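Local coordinates for protein LS-24 (Lathyrus sativus, PDB 3LP9) that probably binds hemin as a monomer and spermine as a dimer, and may take part in oxidative stress responses and polyamine biosynthesis, at residues A[24-29]-A[49-54]; A[66-71]-A[130-135]; A[163-168]-A[186-191]; A[213-216]-A[221-224]. One frame throughout, in Å; residues are numbered along the deposited sequence.

Contact 1: residues A[24-29]-A[49-54]; sequences DKYVLL and DGFKSL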
loop_
_atom_site.group_PDB
_atom_site.type_symbol
_atom_site.label_atom_id
_atom_site.label_comp_id
_atom_site.label_asym_id
_atom_site.label_seq_id
_atom_site.Cartn_x
_atom_site.Cartn_y
_atom_site.Cartn_z
ATOM N N ASP A 24 14.149 -5.950 -2.319
ATOM C CA ASP A 24 12.879 -6.613 -2.485
ATOM C C ASP A 24 13.041 -8.134 -2.511
ATOM O O ASP A 24 12.230 -8.824 -3.104
ATOM C CB ASP A 24 12.175 -6.049 -3.730
ATOM C CG ASP A 24 12.874 -6.406 -5.036
ATOM O OD1 ASP A 24 14.092 -6.643 -5.089
ATOM O OD2 ASP A 24 12.135 -6.458 -6.029
ATOM N N LYS A 25 14.109 -8.655 -1.899
ATOM C CA LYS A 25 14.261 -10.070 -1.687
ATOM C C LYS A 25 14.433 -10.499 -0.239
ATOM O O LYS A 25 14.412 -9.692 0.693
ATOM C CB LYS A 25 15.444 -10.646 -2.439
ATOM C CG LYS A 25 16.285 -9.699 -3.126
ATOM C CD LYS A 25 15.853 -9.626 -4.542
ATOM C CE LYS A 25 17.053 -9.491 -5.377
ATOM N NZ LYS A 25 16.779 -9.857 -6.839
ATOM N N TYR A 26 14.627 -11.805 -0.085
ATOM C CA TYR A 26 14.943 -12.368 1.199
ATOM C C TYR A 26 15.970 -13.503 1.132
ATOM O O TYR A 26 16.240 -14.058 0.088
ATOM C CB TYR A 26 13.672 -12.824 1.882
ATOM C CG TYR A 26 13.076 -14.121 1.413
ATOM C CD1 TYR A 26 12.209 -14.180 0.300
ATOM C CD2 TYR A 26 13.344 -15.291 2.104
ATOM C CE1 TYR A 26 11.633 -15.367 -0.081
ATOM C CE2 TYR A 26 12.778 -16.495 1.729
ATOM C CZ TYR A 26 11.930 -16.526 0.670
ATOM O OH TYR A 26 11.387 -17.757 0.369
ATOM N N VAL A 27 16.563 -13.794 2.263
ATOM C CA VAL A 27 17.486 -14.899 2.444
ATOM C C VAL A 27 16.927 -15.647 3.692
ATOM O O VAL A 27 16.522 -15.029 4.676
ATOM C CB VAL A 27 18.936 -14.388 2.685
ATOM C CG1 VAL A 27 19.906 -15.517 2.804
ATOM C CG2 VAL A 27 19.416 -13.604 1.523
ATOM N N LEU A 28 16.869 -16.980 3.603
ATOM C CA LEU A 28 16.661 -17.848 4.763
ATOM C C LEU A 28 18.044 -18.405 5.230
ATOM O O LEU A 28 18.696 -19.113 4.531
ATOM C CB LEU A 28 15.703 -19.015 4.401
ATOM C CG LEU A 28 15.448 -19.980 5.548
ATOM C CD1 LEU A 28 14.942 -19.241 6.768
ATOM C CD2 LEU A 28 14.527 -21.048 5.077
ATOM N N LEU A 29 18.457 -18.028 6.427
ATOM C CA LEU A 29 19.735 -18.407 6.980
ATOM C C LEU A 29 19.645 -19.353 8.208
ATOM O O LEU A 29 18.849 -19.147 9.131
ATOM C CB LEU A 29 20.526 -17.108 7.332
ATOM C CG LEU A 29 21.966 -17.252 7.854
ATOM C CD1 LEU A 29 22.930 -17.446 6.690
ATOM C CD2 LEU A 29 22.300 -16.016 8.699
ATOM N N ASP A 49 8.278 -14.106 -5.225
ATOM C CA ASP A 49 8.509 -15.493 -5.740
ATOM C C ASP A 49 8.544 -16.452 -4.558
ATOM O O ASP A 49 7.950 -17.547 -4.620
ATOM C CB ASP A 49 9.811 -15.626 -6.538
ATOM C CG ASP A 49 9.806 -14.821 -7.805
ATOM O OD1 ASP A 49 8.739 -14.610 -8.401
ATOM O OD2 ASP A 49 10.879 -14.398 -8.233
ATOM N N GLY A 50 9.198 -16.027 -3.478
ATOM C CA GLY A 50 9.310 -16.845 -2.292
ATOM C C GLY A 50 8.057 -17.052 -1.488
ATOM O O GLY A 50 7.810 -18.144 -0.991
ATOM N N PHE A 51 7.321 -15.958 -1.296
ATOM C CA PHE A 51 6.064 -15.912 -0.523
ATOM C C PHE A 51 4.951 -15.512 -1.475
ATOM O O PHE A 51 4.551 -14.350 -1.504
ATOM C CB PHE A 51 6.141 -14.859 0.606
ATOM C CG PHE A 51 7.209 -15.118 1.603
ATOM C CD1 PHE A 51 6.987 -15.906 2.708
ATOM C CD2 PHE A 51 8.458 -14.563 1.448
ATOM C CE1 PHE A 51 8.017 -16.137 3.637
ATOM C CE2 PHE A 51 9.460 -14.780 2.352
ATOM C CZ PHE A 51 9.226 -15.580 3.464
ATOM N N LYS A 52 4.466 -16.451 -2.281
ATOM C CA LYS A 52 3.519 -16.114 -3.326
ATOM C C LYS A 52 2.261 -15.372 -2.899
ATOM O O LYS A 52 1.685 -14.698 -3.725
ATOM C CB LYS A 52 3.170 -17.345 -4.177
ATOM C CG LYS A 52 4.093 -17.419 -5.400
ATOM C CD LYS A 52 4.279 -18.835 -5.938
ATOM C CE LYS A 52 5.784 -19.084 -6.220
ATOM N NZ LYS A 52 6.215 -20.262 -5.398
ATOM N N SER A 53 1.806 -15.545 -1.641
ATOM C CA SER A 53 0.685 -14.791 -1.120
ATOM C C SER A 53 0.951 -13.255 -1.121
ATOM O O SER A 53 0.013 -12.456 -1.047
ATOM C CB SER A 53 0.291 -15.295 0.273
ATOM O OG SER A 53 1.036 -14.751 1.347
ATOM N N LEU A 54 2.238 -12.859 -1.216
ATOM C CA LEU A 54 2.664 -11.452 -1.171
ATOM C C LEU A 54 2.928 -10.881 -2.562
ATOM O O LEU A 54 2.986 -9.693 -2.729
ATOM C CB LEU A 54 3.916 -11.346 -0.304
ATOM C CG LEU A 54 3.789 -10.966 1.163
ATOM C CD1 LEU A 54 2.543 -11.506 1.803
ATOM C CD2 LEU A 54 4.993 -11.412 1.941
#
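The carbonyl oxygen F51 O takes the amide L54 N at 2.8 Å, a bond that closes the turn from which the F51 side chain, just past the helical conformation, reaches across to Y26. F51 brings one corner of its ring over a face of the tyrosine: CE2 lies above the middle of the Y26 ring, its closest approach being 3.3 Å to Y26 CE1. With centroids 4.5 Å apart and planes inclined at 47°, the rings form an oblique aromatic pair. This is packing on the outer part of a blade of the four-bladed hemopexin β-propeller, where strand 25-30 pairs with the outer strand 43-46 and the chain then turns through helix 47-50 toward the next sheet. The tyrosine's CG sits between N and the carbonyl carbon (chi1 78°), which turns the ring toward the end of that helix. There G50 CA, with no side chain to intervene, lies in the ring plane at its edge, 3.5 Å from Y26 OH. Beyond the aromatic pair, F51 also touches D95, while the side chain of L54 rests on I97 of strand 96-98.

Contact 2: residues A[66-71]-A[130-135]; sequences CSFDTE and KEVYLF. With NA (sodium ion), chain G.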
loop_
_atom_site.group_PDB
_atom_site.type_symbol
_atom_site.label_atom_id
_atom_site.label_comp_id
_atom_site.label_asym_id
_atom_site.label_seq_id
_atom_site.Cartn_x
_atom_site.Cartn_y
_atom_site.Cartn_z
ATOM N N CYS A 66 10.538 -3.785 7.709
ATOM C CA CYS A 66 10.604 -4.051 9.124
ATOM C C CYS A 66 9.708 -5.294 9.344
ATOM O O CYS A 66 8.844 -5.609 8.495
ATOM C CB CYS A 66 10.127 -2.854 9.948
ATOM S SG CYS A 66 10.236 -3.089 11.785
ATOM N N SER A 67 9.963 -6.007 10.450
ATOM C CA SER A 67 9.235 -7.234 10.799
ATOM C C SER A 67 9.521 -7.721 12.184
ATOM O O SER A 67 10.395 -7.224 12.841
ATOM C CB SER A 67 9.557 -8.379 9.829
ATOM O OG SER A 67 10.900 -8.776 9.894
ATOM N N PHE A 68 8.835 -8.771 12.595
ATOM C CA PHE A 68 9.116 -9.450 13.840
ATOM C C PHE A 68 8.128 -10.599 13.957
ATOM O O PHE A 68 6.936 -10.476 13.638
ATOM C CB PHE A 68 9.067 -8.508 15.049
ATOM C CG PHE A 68 7.677 -7.866 15.298
ATOM C CD1 PHE A 68 7.406 -6.550 14.899
ATOM C CD2 PHE A 68 6.667 -8.574 15.952
ATOM C CE1 PHE A 68 6.123 -5.989 15.140
ATOM C CE2 PHE A 68 5.403 -8.009 16.173
ATOM C CZ PHE A 68 5.128 -6.728 15.796
ATOM N N ASP A 69 8.666 -11.745 14.325
ATOM C CA ASP A 69 7.869 -12.932 14.633
ATOM C C ASP A 69 7.010 -12.689 15.860
ATOM O O ASP A 69 7.405 -11.977 16.777
ATOM C CB ASP A 69 8.795 -14.094 14.880
ATOM C CG ASP A 69 9.959 -13.747 15.816
ATOM O OD1 ASP A 69 10.881 -12.976 15.420
ATOM O OD2 ASP A 69 9.987 -14.332 16.910
ATOM N N THR A 70 5.809 -13.276 15.873
ATOM C CA THR A 70 4.893 -13.120 17.003
ATOM C C THR A 70 4.911 -14.460 17.720
ATOM O O THR A 70 5.573 -14.631 18.735
ATOM C CB THR A 70 3.474 -12.668 16.503
ATOM O OG1 THR A 70 3.163 -13.348 15.281
ATOM C CG2 THR A 70 3.457 -11.177 16.193
ATOM N N GLU A 71 4.239 -15.436 17.136
ATOM C CA GLU A 71 4.054 -16.722 17.741
ATOM C C GLU A 71 3.699 -17.703 16.658
ATOM O O GLU A 71 3.159 -17.320 15.635
ATOM C CB GLU A 71 2.948 -16.701 18.777
ATOM C CG GLU A 71 1.606 -16.046 18.388
ATOM C CD GLU A 71 0.673 -15.981 19.611
ATOM O OE1 GLU A 71 0.930 -15.176 20.529
ATOM O OE2 GLU A 71 -0.325 -16.709 19.666
ATOM N N LYS A 130 3.823 -11.242 25.482
ATOM C CA LYS A 130 3.635 -10.862 24.058
ATOM C C LYS A 130 4.276 -9.501 23.721
ATOM O O LYS A 130 3.805 -8.774 22.836
ATOM C CB LYS A 130 2.139 -10.884 23.726
ATOM C CG LYS A 130 1.472 -12.178 24.077
ATOM C CD LYS A 130 0.122 -12.175 23.480
ATOM C CE LYS A 130 -0.404 -13.569 23.164
ATOM N NZ LYS A 130 -1.682 -13.398 22.353
ATOM N N GLU A 131 5.345 -9.178 24.455
ATOM C CA GLU A 131 6.034 -7.901 24.291
ATOM C C GLU A 131 7.008 -7.822 23.087
ATOM O O GLU A 131 7.543 -8.819 22.647
ATOM C CB GLU A 131 6.683 -7.464 25.601
ATOM C CG GLU A 131 5.664 -7.178 26.715
ATOM C CD GLU A 131 6.299 -6.793 28.013
ATOM O OE1 GLU A 131 7.426 -6.257 27.984
ATOM O OE2 GLU A 131 5.686 -7.050 29.075
ATOM N N VAL A 132 7.140 -6.625 22.515
ATOM C CA VAL A 132 7.912 -6.354 21.268
ATOM C C VAL A 132 8.591 -4.986 21.446
ATOM O O VAL A 132 8.010 -4.073 22.044
ATOM C CB VAL A 132 7.035 -6.326 19.965
ATOM C CG1 VAL A 132 7.864 -6.159 18.728
ATOM C CG2 VAL A 132 6.192 -7.549 19.817
ATOM N N TYR A 133 9.824 -4.863 20.979
ATOM C CA TYR A 133 10.512 -3.578 20.890
ATOM C C TYR A 133 10.636 -3.152 19.470
ATOM O O TYR A 133 11.101 -3.896 18.634
ATOM C CB TYR A 133 11.902 -3.638 21.531
ATOM C CG TYR A 133 11.837 -4.061 22.993
ATOM C CD1 TYR A 133 11.923 -3.113 24.039
ATOM C CD2 TYR A 133 11.674 -5.409 23.328
ATOM C CE1 TYR A 133 11.847 -3.523 25.357
ATOM C CE2 TYR A 133 11.579 -5.812 24.630
ATOM C CZ TYR A 133 11.667 -4.880 25.632
ATOM O OH TYR A 133 11.602 -5.326 26.934
ATOM N N LEU A 134 10.241 -1.919 19.205
ATOM C CA LEU A 134 10.304 -1.376 17.865
ATOM C C LEU A 134 11.172 -0.095 17.845
ATOM O O LEU A 134 11.120 0.688 18.769
ATOM C CB LEU A 134 8.845 -1.145 17.323
ATOM C CG LEU A 134 7.909 -2.374 17.391
ATOM C CD1 LEU A 134 7.184 -2.369 18.760
ATOM C CD2 LEU A 134 6.906 -2.520 16.324
ATOM N N PHE A 135 11.893 0.140 16.734
ATOM C CA PHE A 135 12.825 1.249 16.595
ATOM C C PHE A 135 12.521 2.103 15.388
ATOM O O PHE A 135 12.259 1.579 14.322
ATOM C CB PHE A 135 14.295 0.723 16.504
ATOM C CG PHE A 135 14.714 -0.078 17.727
ATOM C CD1 PHE A 135 15.400 0.525 18.782
ATOM C CD2 PHE A 135 14.353 -1.441 17.853
ATOM C CE1 PHE A 135 15.755 -0.202 19.899
ATOM C CE2 PHE A 135 14.677 -2.207 19.002
ATOM C CZ PHE A 135 15.379 -1.584 20.017
HETATM NA NA NA G . 12.459 -11.068 16.625
HETATM O O HOH W 1 12.612 -9.307 14.241
#
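At the boundary between two neighbouring blades of the hemopexin β-propeller, F68 of the inner strand 66-69 lays a face of its ring against V132 of strand 131-136. The touching parts run in opposite directions, yet no hydrogen bond joins them; F68 CA and V132 CA are 8.1 Å apart, and across the two segments the contact is made by side chains. V132 CG1 sits almost squarely over the middle of the F68 ring, 3.7 Å from its centroid and 5° from the normal, a CH-pi contact. The other methyl, V132 CG2, approaches F68 CE2 at 3.8 Å, while L134 CD2 comes obliquely to F68 CE1. With chi1 at 63°, the ring leaves the strand toward these methyls. The next residue, D69, serves a sodium ion through OD1 at 2.8 Å, and a water at 3.0 Å is a further ligand of the ion. D69 OD2 forms a salt bridge with R11 of strand 6-11, so one carboxylate answers to two cations. Past the end of the strand, E71 OE1 is hydrogen-bonded to Y145 OH; the extended chain of K130 gives it a second, looser partner, a long salt bridge with K130 NZ 3.6 Å from E71 OE1.

Contact 3: residues A[163-168]-A[186-191]; sequences PCFRNT and VYFFKD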
loop_
_atom_site.group_PDB
_atom_site.type_symbol
_atom_site.label_atom_id
_atom_site.label_comp_id
_atom_site.label_asym_id
_atom_site.label_seq_id
_atom_site.Cartn_x
_atom_site.Cartn_y
_atom_site.Cartn_z
ATOM N N PRO A 163 21.881 1.182 27.285
ATOM C CA PRO A 163 23.175 1.817 27.606
ATOM C C PRO A 163 24.349 1.181 26.814
ATOM O O PRO A 163 25.329 1.835 26.453
ATOM C CB PRO A 163 23.312 1.584 29.134
ATOM C CG PRO A 163 21.843 1.454 29.620
ATOM C CD PRO A 163 21.281 0.573 28.495
ATOM N N CYS A 164 24.203 -0.092 26.499
ATOM C CA CYS A 164 25.243 -0.785 25.764
ATOM C C CYS A 164 25.446 -0.182 24.361
ATOM O O CYS A 164 26.477 -0.434 23.719
ATOM C CB CYS A 164 24.909 -2.276 25.690
ATOM S SG CYS A 164 23.310 -2.743 24.907
ATOM N N PHE A 165 24.452 0.619 23.902
ATOM C CA PHE A 165 24.489 1.246 22.562
ATOM C C PHE A 165 25.094 2.648 22.566
ATOM O O PHE A 165 25.357 3.187 21.506
ATOM C CB PHE A 165 23.102 1.276 21.924
ATOM C CG PHE A 165 22.660 -0.064 21.330
ATOM C CD1 PHE A 165 23.593 -1.043 21.011
ATOM C CD2 PHE A 165 21.307 -0.305 21.051
ATOM C CE1 PHE A 165 23.160 -2.277 20.446
ATOM C CE2 PHE A 165 20.882 -1.491 20.482
ATOM C CZ PHE A 165 21.800 -2.478 20.172
ATOM N N ARG A 166 25.306 3.238 23.746
ATOM C CA ARG A 166 25.905 4.575 23.865
ATOM C C ARG A 166 27.271 4.665 23.179
ATOM O O ARG A 166 28.074 3.764 23.312
ATOM C CB ARG A 166 26.122 4.870 25.305
ATOM C CG ARG A 166 25.146 5.809 25.804
ATOM C CD ARG A 166 24.894 5.443 27.242
ATOM N NE ARG A 166 23.459 5.373 27.542
ATOM C CZ ARG A 166 22.973 5.261 28.781
ATOM N NH1 ARG A 166 23.810 5.199 29.822
ATOM N NH2 ARG A 166 21.659 5.207 28.986
ATOM N N ASN A 167 27.529 5.727 22.424
ATOM C CA ASN A 167 28.821 5.890 21.737
ATOM C C ASN A 167 29.119 4.799 20.723
ATOM O O ASN A 167 30.270 4.452 20.516
ATOM C CB ASN A 167 29.979 6.020 22.758
ATOM C CG ASN A 167 29.770 7.181 23.724
ATOM O OD1 ASN A 167 29.530 8.342 23.313
ATOM N ND2 ASN A 167 29.804 6.874 25.032
ATOM N N THR A 168 28.058 4.244 20.146
ATOM C CA THR A 168 28.103 3.220 19.110
ATOM C C THR A 168 27.156 3.730 18.027
ATOM O O THR A 168 26.411 4.675 18.237
ATOM C CB THR A 168 27.658 1.801 19.617
ATOM O OG1 THR A 168 26.235 1.739 19.831
ATOM C CG2 THR A 168 28.355 1.428 20.915
ATOM N N VAL A 186 19.958 -10.831 21.141
ATOM C CA VAL A 186 19.306 -10.062 20.081
ATOM C C VAL A 186 20.374 -9.616 19.130
ATOM O O VAL A 186 21.493 -9.369 19.547
ATOM C CB VAL A 186 18.469 -8.833 20.636
ATOM C CG1 VAL A 186 17.670 -8.213 19.519
ATOM C CG2 VAL A 186 17.556 -9.285 21.755
ATOM N N TYR A 187 20.027 -9.596 17.847
ATOM C CA TYR A 187 20.906 -9.158 16.809
ATOM C C TYR A 187 20.373 -7.864 16.259
ATOM O O TYR A 187 19.191 -7.743 15.977
ATOM C CB TYR A 187 21.030 -10.206 15.674
ATOM C CG TYR A 187 21.790 -11.442 16.007
ATOM C CD1 TYR A 187 23.165 -11.413 16.135
ATOM C CD2 TYR A 187 21.126 -12.667 16.212
ATOM C CE1 TYR A 187 23.885 -12.564 16.472
ATOM C CE2 TYR A 187 21.810 -13.817 16.523
ATOM C CZ TYR A 187 23.184 -13.761 16.673
ATOM O OH TYR A 187 23.854 -14.878 17.019
ATOM N N PHE A 188 21.260 -6.893 16.094
ATOM C CA PHE A 188 20.955 -5.550 15.520
ATOM C C PHE A 188 21.859 -5.393 14.344
ATOM O O PHE A 188 23.058 -5.695 14.427
ATOM C CB PHE A 188 21.221 -4.392 16.551
ATOM C CG PHE A 188 20.283 -4.405 17.728
ATOM C CD1 PHE A 188 19.066 -3.686 17.686
ATOM C CD2 PHE A 188 20.573 -5.169 18.864
ATOM C CE1 PHE A 188 18.175 -3.760 18.755
ATOM C CE2 PHE A 188 19.694 -5.212 19.924
ATOM C CZ PHE A 188 18.488 -4.488 19.860
ATOM N N PHE A 189 21.300 -4.926 13.231
ATOM C CA PHE A 189 22.116 -4.696 12.028
ATOM C C PHE A 189 22.059 -3.216 11.663
ATOM O O PHE A 189 21.069 -2.504 11.939
ATOM C CB PHE A 189 21.605 -5.522 10.831
ATOM C CG PHE A 189 21.508 -7.018 11.086
ATOM C CD1 PHE A 189 22.655 -7.804 11.297
ATOM C CD2 PHE A 189 20.259 -7.649 11.111
ATOM C CE1 PHE A 189 22.554 -9.177 11.527
ATOM C CE2 PHE A 189 20.136 -9.037 11.337
ATOM C CZ PHE A 189 21.313 -9.805 11.537
ATOM N N LYS A 190 23.122 -2.784 11.011
ATOM C CA LYS A 190 23.262 -1.420 10.569
ATOM C C LYS A 190 24.401 -1.431 9.591
ATOM O O LYS A 190 25.564 -1.785 9.946
ATOM C CB LYS A 190 23.574 -0.489 11.738
ATOM C CG LYS A 190 23.727 0.920 11.312
ATOM C CD LYS A 190 22.750 1.728 12.068
ATOM C CE LYS A 190 22.933 3.170 11.783
ATOM N NZ LYS A 190 22.217 3.960 12.803
ATOM N N ASP A 191 24.075 -1.105 8.354
ATOM C CA ASP A 191 25.058 -1.168 7.240
ATOM C C ASP A 191 25.698 -2.555 7.210
ATOM O O ASP A 191 24.986 -3.548 7.179
ATOM C CB ASP A 191 26.123 -0.049 7.331
ATOM C CG ASP A 191 25.506 1.293 7.714
ATOM O OD1 ASP A 191 24.446 1.630 7.118
ATOM O OD2 ASP A 191 26.034 1.979 8.637
#
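Both phenylalanines of this pair, F165 and F188, hold CG beside the backbone N and anti to the carbonyl carbon (chi1 -78° and -67°), and these torsions bring the rings together between the loop and the strand. The result is a T-shaped contact: the edge of F165 meets a face of F188, with planes at 89° and centroids 4.7 Å apart. The corner atom F165 CZ comes closest, 3.2 Å from F188 CD2, above the F188 face but toward its rim. Its neighbour F165 CE2 stands over the middle of the same ring, 3.9 Å from F188 CZ. C164 SG adds to the packing over one face of the F165 ring. The loop that presents F165 is tightly folded: R166 N bonds to P163 O at 3.0 Å, and a type II turn follows from F165 to T168, closed by a weak bond from T168 N to F165 O. In the β-propeller this loop follows helix 158-161 and leads to strand 176-179, the edge strand of the last sheet. F188 lies on the adjoining strand 185-190, packed against A177 and F170, while F165 also touches V197 on strand 193-198.

Contact 4: residues A[213-216]-A[221-224]; sequences EIVD and LKDI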
loop_
_atom_site.group_PDB
_atom_site.type_symbol
_atom_site.label_atom_id
_atom_site.label_comp_id
_atom_site.label_asym_id
_atom_site.label_seq_id
_atom_site.Cartn_x
_atom_site.Cartn_y
_atom_site.Cartn_z
ATOM N N GLU A 213 31.614 -6.994 11.719
ATOM C CA GLU A 213 31.109 -7.091 10.358
ATOM C C GLU A 213 30.329 -8.346 10.171
ATOM O O GLU A 213 30.750 -9.404 10.620
ATOM C CB GLU A 213 32.234 -7.013 9.358
ATOM C CG GLU A 213 33.143 -5.935 9.720
ATOM C CD GLU A 213 33.479 -5.023 8.597
ATOM O OE1 GLU A 213 33.722 -5.554 7.492
ATOM O OE2 GLU A 213 33.558 -3.767 8.812
ATOM N N ILE A 214 29.145 -8.157 9.554
ATOM C CA ILE A 214 28.158 -9.191 9.262
ATOM C C ILE A 214 28.783 -10.471 8.605
ATOM O O ILE A 214 28.594 -11.595 9.112
ATOM C CB ILE A 214 26.989 -8.602 8.366
ATOM C CG1 ILE A 214 26.121 -7.599 9.158
ATOM C CG2 ILE A 214 26.133 -9.721 7.835
ATOM C CD1 ILE A 214 25.199 -6.817 8.316
ATOM N N VAL A 215 29.568 -10.262 7.538
ATOM C CA VAL A 215 30.191 -11.326 6.716
ATOM C C VAL A 215 31.423 -11.972 7.363
ATOM O O VAL A 215 31.881 -13.005 6.894
ATOM C CB VAL A 215 30.492 -10.825 5.213
ATOM C CG1 VAL A 215 29.197 -10.272 4.589
ATOM C CG2 VAL A 215 31.544 -9.753 5.157
ATOM N N ASP A 216 31.949 -11.353 8.428
ATOM C CA ASP A 216 33.053 -11.891 9.220
ATOM C C ASP A 216 32.477 -12.931 10.134
ATOM O O ASP A 216 33.082 -13.977 10.368
ATOM C CB ASP A 216 33.685 -10.799 10.065
ATOM C CG ASP A 216 34.618 -9.920 9.257
ATOM O OD1 ASP A 216 35.048 -10.362 8.179
ATOM O OD2 ASP A 216 34.917 -8.765 9.679
ATOM N N LEU A 221 27.463 -15.439 4.065
ATOM C CA LEU A 221 26.845 -14.203 3.479
ATOM C C LEU A 221 27.883 -13.344 2.777
ATOM O O LEU A 221 27.625 -12.206 2.472
ATOM C CB LEU A 221 26.150 -13.367 4.558
ATOM C CG LEU A 221 25.022 -14.046 5.388
ATOM C CD1 LEU A 221 24.629 -13.135 6.532
ATOM C CD2 LEU A 221 23.824 -14.409 4.509
ATOM N N LYS A 222 29.049 -13.893 2.531
ATOM C CA LYS A 222 30.203 -13.137 2.073
ATOM C C LYS A 222 29.890 -12.288 0.859
ATOM O O LYS A 222 30.173 -11.057 0.862
ATOM C CB LYS A 222 31.404 -14.041 1.784
ATOM C CG LYS A 222 32.747 -13.399 2.180
ATOM C CD LYS A 222 32.860 -13.395 3.694
ATOM C CE LYS A 222 34.038 -14.268 4.188
ATOM N NZ LYS A 222 35.072 -13.226 4.472
ATOM N N ASP A 223 29.318 -12.891 -0.179
ATOM C CA ASP A 223 29.057 -12.035 -1.323
ATOM C C ASP A 223 27.576 -11.928 -1.596
ATOM O O ASP A 223 27.168 -11.796 -2.732
ATOM C CB ASP A 223 29.931 -12.348 -2.564
ATOM C CG ASP A 223 30.331 -13.835 -2.685
ATOM O OD1 ASP A 223 29.420 -14.646 -3.031
ATOM O OD2 ASP A 223 31.543 -14.178 -2.468
ATOM N N ILE A 224 26.792 -11.952 -0.510
ATOM C CA ILE A 224 25.367 -11.707 -0.548
ATOM C C ILE A 224 25.176 -10.357 0.081
ATOM O O ILE A 224 24.148 -9.713 -0.108
ATOM C CB ILE A 224 24.578 -12.799 0.270
ATOM C CG1 ILE A 224 24.763 -14.189 -0.377
ATOM C CG2 ILE A 224 23.152 -12.415 0.461
ATOM C CD1 ILE A 224 23.677 -15.222 -0.054
HETATM O O HOH W 2 35.418 -10.940 5.736
#
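I214, the first residue of helix 214-217, directs CG2 to L221 CD1 at 4.0 Å; I214 CG2 is the branch anti to the backbone N, beside the carbonyl carbon. V215 comes next and carries much of the contact. Its CG1 rests against the backbone oxygen L221 O at 3.3 Å, while its CB faces K222 CD at 3.8 Å, the valine and lysine side chains crossing at about a right angle. The methylenes of K222 run close by the valine's own carbonyl oxygen, with V215 O 3.4 Å from K222 CD. At D216 the backbone N bonds to the carbonyl oxygen of the N-cap residue, E213 O, at 3.2 Å, closing the first turn. Bends along the K222 chain, beginning at chi2 (73°), curl its end toward D216. There a water donates to D216 OD1 at 2.5 Å and accepts from K222 NZ at 2.6 Å. Behind this turn, L221 packs on L29 and I224 on V27, both of strand 25-30, so the C-terminal end of the propeller meets the first sheet. The chemistry is thus divided: aliphatic carbons pack on one another and on two backbone carbonyl oxygens, whereas D216 and K222 probably attract each other through the bridging water rather than by a direct salt bridge.

Each of the four contacts is complete before the next begins along the chain, and together they run around the four-bladed propeller. Contact 1 belongs to the first sheet, contact 2 joins the second sheet to the third, contact 3 fastens the loop leading into the fourth, and contact 4 folds the helix after the fourth sheet against the loop that follows it. Contacts 1 and 3 lie on opposite sides of the chain's centre, their own centres about 26 Å apart. Contacts 2 and 3, centres about 17 Å apart, touch through F135 and F188; contacts 3 and 4 meet where I214 reaches F189. L29 and L221 then bring contact 4 back to contact 1, joining the C-terminal end of the last blade to the first sheet and closing the ring around the bound metal ions.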